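Local coordinates for protein FucU (PDB 3MVK) that probably interconverts the alpha and beta anomers of L-fucose, and may also act as a D-ribose pyranase, at the interface of chains A and B. Numbering follows the deposited sequence. Chains: chain A/B, protein FucU.

The interface of chains A and B. Residues chain A 32, 34, 79, 112, 116, 133; chain B 22-23, 68, 143.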
loop_
_atom_site.group_PDB
_atom_site.type_symbol
_atom_site.label_atom_id
_atom_site.label_comp_id
_atom_site.label_asym_id
_atom_site.label_seq_id
_atom_site.Cartn_x
_atom_site.Cartn_y
_atom_site.Cartn_z
ATOM N N ASN A 32 12.860 14.659 24.453
ATOM C CA ASN A 32 11.975 13.896 25.343
ATOM C C ASN A 32 10.535 13.798 24.868
ATOM O O ASN A 32 9.717 13.100 25.469
ATOM C CB ASN A 32 12.025 14.494 26.740
ATOM C CG ASN A 32 13.175 13.929 27.549
ATOM O OD1 ASN A 32 13.147 12.774 27.933
ATOM N ND2 ASN A 32 14.211 14.710 27.747
ATOM N N PRO A 34 7.158 12.889 22.873
ATOM C CA PRO A 34 6.653 11.722 22.156
ATOM C C PRO A 34 6.288 12.084 20.721
ATOM O O PRO A 34 5.093 12.129 20.378
ATOM C CB PRO A 34 5.416 11.304 22.990
ATOM C CG PRO A 34 4.995 12.557 23.722
ATOM C CD PRO A 34 6.193 13.445 23.843
ATOM N N VAL A 79 5.616 21.657 34.373
ATOM C CA VAL A 79 4.693 20.963 35.273
ATOM C C VAL A 79 4.830 21.622 36.659
ATOM O O VAL A 79 5.952 21.832 37.141
ATOM C CB VAL A 79 5.050 19.462 35.323
ATOM C CG1 VAL A 79 4.403 18.759 36.514
ATOM C CG2 VAL A 79 4.662 18.800 33.990
ATOM N N ARG A 112 1.290 21.291 29.983
ATOM C CA ARG A 112 1.827 20.082 29.332
ATOM C C ARG A 112 0.841 19.247 28.517
ATOM O O ARG A 112 1.050 18.987 27.334
ATOM C CB ARG A 112 2.555 19.211 30.344
ATOM C CG ARG A 112 3.072 17.915 29.751
ATOM C CD ARG A 112 3.904 17.128 30.762
ATOM N NE ARG A 112 4.234 15.849 30.138
ATOM C CZ ARG A 112 4.269 14.671 30.752
ATOM N NH1 ARG A 112 3.998 14.573 32.050
ATOM N NH2 ARG A 112 4.559 13.578 30.037
ATOM N N TYR A 116 0.162 18.752 24.379
ATOM C CA TYR A 116 0.035 17.504 23.609
ATOM C C TYR A 116 -1.219 17.518 22.738
ATOM O O TYR A 116 -1.172 17.136 21.565
ATOM C CB TYR A 116 -0.007 16.291 24.533
ATOM C CG TYR A 116 1.268 15.987 25.270
ATOM C CD1 TYR A 116 2.521 16.189 24.678
ATOM C CD2 TYR A 116 1.228 15.444 26.557
ATOM C CE1 TYR A 116 3.705 15.885 25.368
ATOM C CE2 TYR A 116 2.387 15.135 27.240
ATOM C CZ TYR A 116 3.630 15.354 26.636
ATOM O OH TYR A 116 4.778 15.054 27.304
ATOM N N GLN A 133 14.894 20.277 28.696
ATOM C CA GLN A 133 13.473 19.992 28.907
ATOM C C GLN A 133 12.646 21.252 28.626
ATOM O O GLN A 133 13.152 22.380 28.690
ATOM C CB GLN A 133 13.201 19.465 30.325
ATOM C CG GLN A 133 13.320 17.938 30.521
ATOM C CD GLN A 133 12.869 17.505 31.927
ATOM O OE1 GLN A 133 11.774 16.945 32.105
ATOM N NE2 GLN A 133 13.694 17.795 32.927
ATOM N N HIS B 22 8.326 10.926 26.495
ATOM C CA HIS B 22 7.768 11.071 27.833
ATOM C C HIS B 22 6.236 10.899 27.876
ATOM O O HIS B 22 5.483 11.632 27.230
ATOM C CB HIS B 22 8.205 12.440 28.366
ATOM C CG HIS B 22 7.920 12.636 29.815
ATOM N ND1 HIS B 22 7.852 13.893 30.386
ATOM C CD2 HIS B 22 7.691 11.747 30.814
ATOM C CE1 HIS B 22 7.600 13.761 31.680
ATOM N NE2 HIS B 22 7.498 12.475 31.965
ATOM N N GLY B 23 5.777 9.910 28.651
ATOM C CA GLY B 23 4.360 9.622 28.738
ATOM C C GLY B 23 3.838 8.506 27.854
ATOM O O GLY B 23 2.742 7.974 28.096
ATOM N N TYR B 68 7.123 11.297 36.733
ATOM C CA TYR B 68 6.082 12.339 36.767
ATOM C C TYR B 68 4.707 11.802 37.150
ATOM O O TYR B 68 3.745 12.567 37.291
ATOM C CB TYR B 68 6.002 13.089 35.433
ATOM C CG TYR B 68 7.148 14.023 35.206
ATOM C CD1 TYR B 68 6.942 15.405 35.124
ATOM C CD2 TYR B 68 8.451 13.538 35.085
ATOM C CE1 TYR B 68 8.022 16.282 34.915
ATOM C CE2 TYR B 68 9.539 14.410 34.863
ATOM C CZ TYR B 68 9.304 15.772 34.787
ATOM O OH TYR B 68 10.361 16.626 34.592
ATOM N N VAL B 143 11.594 10.470 31.469
ATOM C CA VAL B 143 12.455 11.477 30.855
ATOM C C VAL B 143 13.869 10.933 30.831
ATOM O O VAL B 143 14.270 10.185 31.727
ATOM C CB VAL B 143 12.450 12.783 31.710
ATOM C CG1 VAL B 143 13.582 13.745 31.313
ATOM C CG2 VAL B 143 11.099 13.461 31.593
#
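A:Arg112, at the start of helix 112-119, lays its guanidinium flat over the imidazole of B:His22, with the two planes only 10° apart. Along B:His22, CB passes 3.3 Å from the backbone O of A:Asn32, the same carbonyl that accepts a hydrogen bond from the backbone N of B:His22 at 2.8 Å. From there CG goes anti to the backbone N (chi1 -170°), which turns the ring toward the arginine. NH2 of A:Arg112 sits over the ring centre, 3.3 Å from ND1, a cation-pi contact; CG and CD2 meet this same nitrogen. Further along, CE1 lies 3.6 Å from CZ of the guanidinium, and NE2 at the far end comes near NH1 and NH2. On the opposite face of the imidazole CG2 of B:Val143 is centred, and the CE1 edge of the imidazole points into the face of B:Tyr68, over the centre of that ring. The imidazole thus lies between A:Arg112 on one face and B:Val143 of its own chain on the other, which probably limits its tipping.

The arginine reaches this place on a chain extended from CG to NE, and A:Tyr116 fixes its rotation: NE and NH2 both donate to the phenol OH, at 3.0 Å from NE, within the guanidinium plane. An alanine in place of A:Arg112 would probably leave this face of B:His22 without its stacking partner and the hydroxyl of A:Tyr116 without its two donors.

Farther out, A:Gln133 and B:Tyr68 meet tip to tip, the phenol OH 2.9 Å from the amide OE1 in a weak hydrogen bond, their planes nearly perpendicular. CG1 of B:Val143 packs 3.8 Å from CG of A:Asn32. This patch joins two copies within the deposited ten-subunit assembly. In the RbsD/FucU family the active site lies between neighbouring subunits, and B:His22 is probably its catalytic histidine, so the contact may both help hold the assembly together and complete the sugar site.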